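Local coordinates for cytolethal distending toxin protein B (Haemophilus ducreyi, PDB 1SR4) that is the DNase I-like subunit of a tripartite bacterial genotoxin and probably damages the DNA of host cells as a nuclease, at residues 11-16 and 42-47. Sequence-based numbering, arbitrary orientation.
Sequences NLQGSS and VQEAGS
The carboxylate of Glu-44 and the amide of Asn-11 meet with their planes 78° apart. Asn-11 ND2 donates to Glu-44 OE2 (3.0 Å), staying close to its own amide plane but reaching the oxygen from above the carboxylate plane. OD1 of the same amide accepts from Gln-13 N (3.0 Å), closing an Asx turn, and rests against Glu-44 CB at 3.3 Å. With CG anti to the backbone N (chi1 -179°), the amide of Asn-11 lies between Gln-13 N and the Glu-44 carboxylate, OD1 serving the first and ND2 the second. The extended Glu-44 chain runs beside Gln-13, the two pointing the same way, and its OE1 sits 3.3 Å from Gln-13 CA. One water links Glu-44 OE2 to Gln-13 NE2; a second donates to Glu-44 OE1 and Gly-14 O. Gln-13 OE1 accepts from Asp-251 N.

In the backbone, parallel strands 7-11 and 39-43 end at the bridge of Asn-11 with Gln-43. The pairing continues into the loops through Leu-12 N to Gln-43 O (3.0 Å) and Gly-14 N to Glu-44 O (2.8 Å). Leu-12 lays CB on Val-42 CG1 and turns CD2 to Glu-44 O; its side chain also packs on Trp-23 and Val-27 of helix 20-31.

ND2 of Asn-11 also bonds to Asp-177 OD2, and His-138 and His-252 border the group, a clustering consistent with the active site of the DNase I-like fold, whose family uses a glutamate here to bind a divalent metal. The protein C subunit touches the cluster, its Val-12 packing on Glu-44 and its Ser-15 on Gln-13. The Asn-11 amide and the bond from Gly-14 N to Glu-44 O probably position Glu-44 for such a role.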
loop_
_atom_site.group_PDB
_atom_site.type_symbol
_atom_site.label_atom_id
_atom_site.label_comp_id
_atom_site.label_asym_id
_atom_site.label_seq_id
_atom_site.Cartn_x
_atom_site.Cartn_y
_atom_site.Cartn_z
ATOM N N ASN B 11 6.888 3.531 -5.272
ATOM C CA ASN B 11 8.133 2.979 -5.769
ATOM C C ASN B 11 8.166 1.635 -5.045
ATOM O O ASN B 11 8.326 1.573 -3.828
ATOM C CB ASN B 11 9.351 3.827 -5.361
ATOM C CG ASN B 11 10.647 3.258 -5.911
ATOM O OD1 ASN B 11 10.777 2.039 -6.080
ATOM N ND2 ASN B 11 11.607 4.118 -6.184
ATOM N N LEU B 12 7.985 0.572 -5.810
ATOM C CA LEU B 12 7.937 -0.787 -5.302
ATOM C C LEU B 12 9.281 -1.377 -4.868
ATOM O O LEU B 12 9.308 -2.318 -4.074
ATOM C CB LEU B 12 7.273 -1.668 -6.380
ATOM C CG LEU B 12 6.893 -3.138 -6.137
ATOM C CD1 LEU B 12 5.559 -3.438 -6.848
ATOM C CD2 LEU B 12 8.017 -4.080 -6.664
ATOM N N GLN B 13 10.385 -0.826 -5.375
ATOM C CA GLN B 13 11.734 -1.321 -5.054
ATOM C C GLN B 13 11.808 -2.827 -5.256
ATOM O O GLN B 13 12.228 -3.570 -4.367
ATOM C CB GLN B 13 12.130 -0.973 -3.606
ATOM C CG GLN B 13 12.261 0.542 -3.355
ATOM C CD GLN B 13 12.949 0.870 -2.043
ATOM O OE1 GLN B 13 12.603 0.335 -0.994
ATOM N NE2 GLN B 13 13.931 1.759 -2.098
ATOM N N GLY B 14 11.436 -3.277 -6.442
ATOM C CA GLY B 14 11.447 -4.705 -6.705
ATOM C C GLY B 14 12.826 -5.288 -6.964
ATOM O O GLY B 14 13.768 -4.556 -7.276
ATOM N N SER B 15 12.950 -6.606 -6.819
ATOM C CA SER B 15 14.207 -7.296 -7.086
ATOM C C SER B 15 13.930 -8.771 -7.318
ATOM O O SER B 15 12.802 -9.245 -7.151
ATOM C CB SER B 15 15.185 -7.157 -5.917
ATOM O OG SER B 15 14.670 -7.796 -4.765
ATOM N N SER B 16 14.975 -9.488 -7.717
ATOM C CA SER B 16 14.885 -10.910 -7.967
ATOM C C SER B 16 14.442 -11.628 -6.692
ATOM O O SER B 16 13.701 -12.606 -6.736
ATOM C CB SER B 16 16.255 -11.446 -8.409
ATOM O OG SER B 16 16.124 -12.790 -8.838
ATOM N N VAL B 42 4.018 3.108 -10.974
ATOM C CA VAL B 42 4.945 2.269 -10.223
ATOM C C VAL B 42 6.379 2.445 -10.728
ATOM O O VAL B 42 6.616 2.515 -11.934
ATOM C CB VAL B 42 4.577 0.769 -10.359
ATOM C CG1 VAL B 42 5.429 -0.067 -9.400
ATOM C CG2 VAL B 42 3.083 0.550 -10.046
ATOM N N GLN B 43 7.336 2.533 -9.807
ATOM C CA GLN B 43 8.740 2.643 -10.198
ATOM C C GLN B 43 9.410 1.392 -9.637
ATOM O O GLN B 43 8.889 0.783 -8.713
ATOM C CB GLN B 43 9.379 3.906 -9.627
ATOM C CG GLN B 43 8.703 5.209 -10.030
ATOM C CD GLN B 43 7.485 5.515 -9.178
ATOM O OE1 GLN B 43 7.546 5.438 -7.956
ATOM N NE2 GLN B 43 6.372 5.868 -9.818
ATOM N N GLU B 44 10.542 0.997 -10.204
ATOM C CA GLU B 44 11.251 -0.201 -9.758
ATOM C C GLU B 44 10.256 -1.359 -9.689
ATOM O O GLU B 44 10.203 -2.126 -8.719
ATOM C CB GLU B 44 11.910 0.057 -8.396
ATOM C CG GLU B 44 12.996 1.147 -8.459
ATOM C CD GLU B 44 13.790 1.261 -7.181
ATOM O OE1 GLU B 44 14.239 0.204 -6.671
ATOM O OE2 GLU B 44 13.964 2.402 -6.695
ATOM N N ALA B 45 9.479 -1.486 -10.755
ATOM C CA ALA B 45 8.438 -2.499 -10.835
ATOM C C ALA B 45 8.888 -3.950 -10.899
ATOM O O ALA B 45 8.104 -4.862 -10.587
ATOM C CB ALA B 45 7.524 -2.192 -12.029
ATOM N N GLY B 46 10.134 -4.177 -11.289
ATOM C CA GLY B 46 10.594 -5.548 -11.414
ATOM C C GLY B 46 9.762 -6.229 -12.490
ATOM O O GLY B 46 9.474 -5.626 -13.534
ATOM N N SER B 47 9.393 -7.488 -12.243
ATOM C CA SER B 47 8.558 -8.274 -13.156
ATOM C C SER B 47 7.093 -7.983 -12.842
ATOM O O SER B 47 6.757 -7.627 -11.703
ATOM C CB SER B 47 8.792 -9.783 -12.951
ATOM O OG SER B 47 10.065 -10.185 -13.416
HETATM O O HOH W 1 15.405 2.704 -4.713
HETATM O O HOH W 2 14.903 -2.021 -7.755
#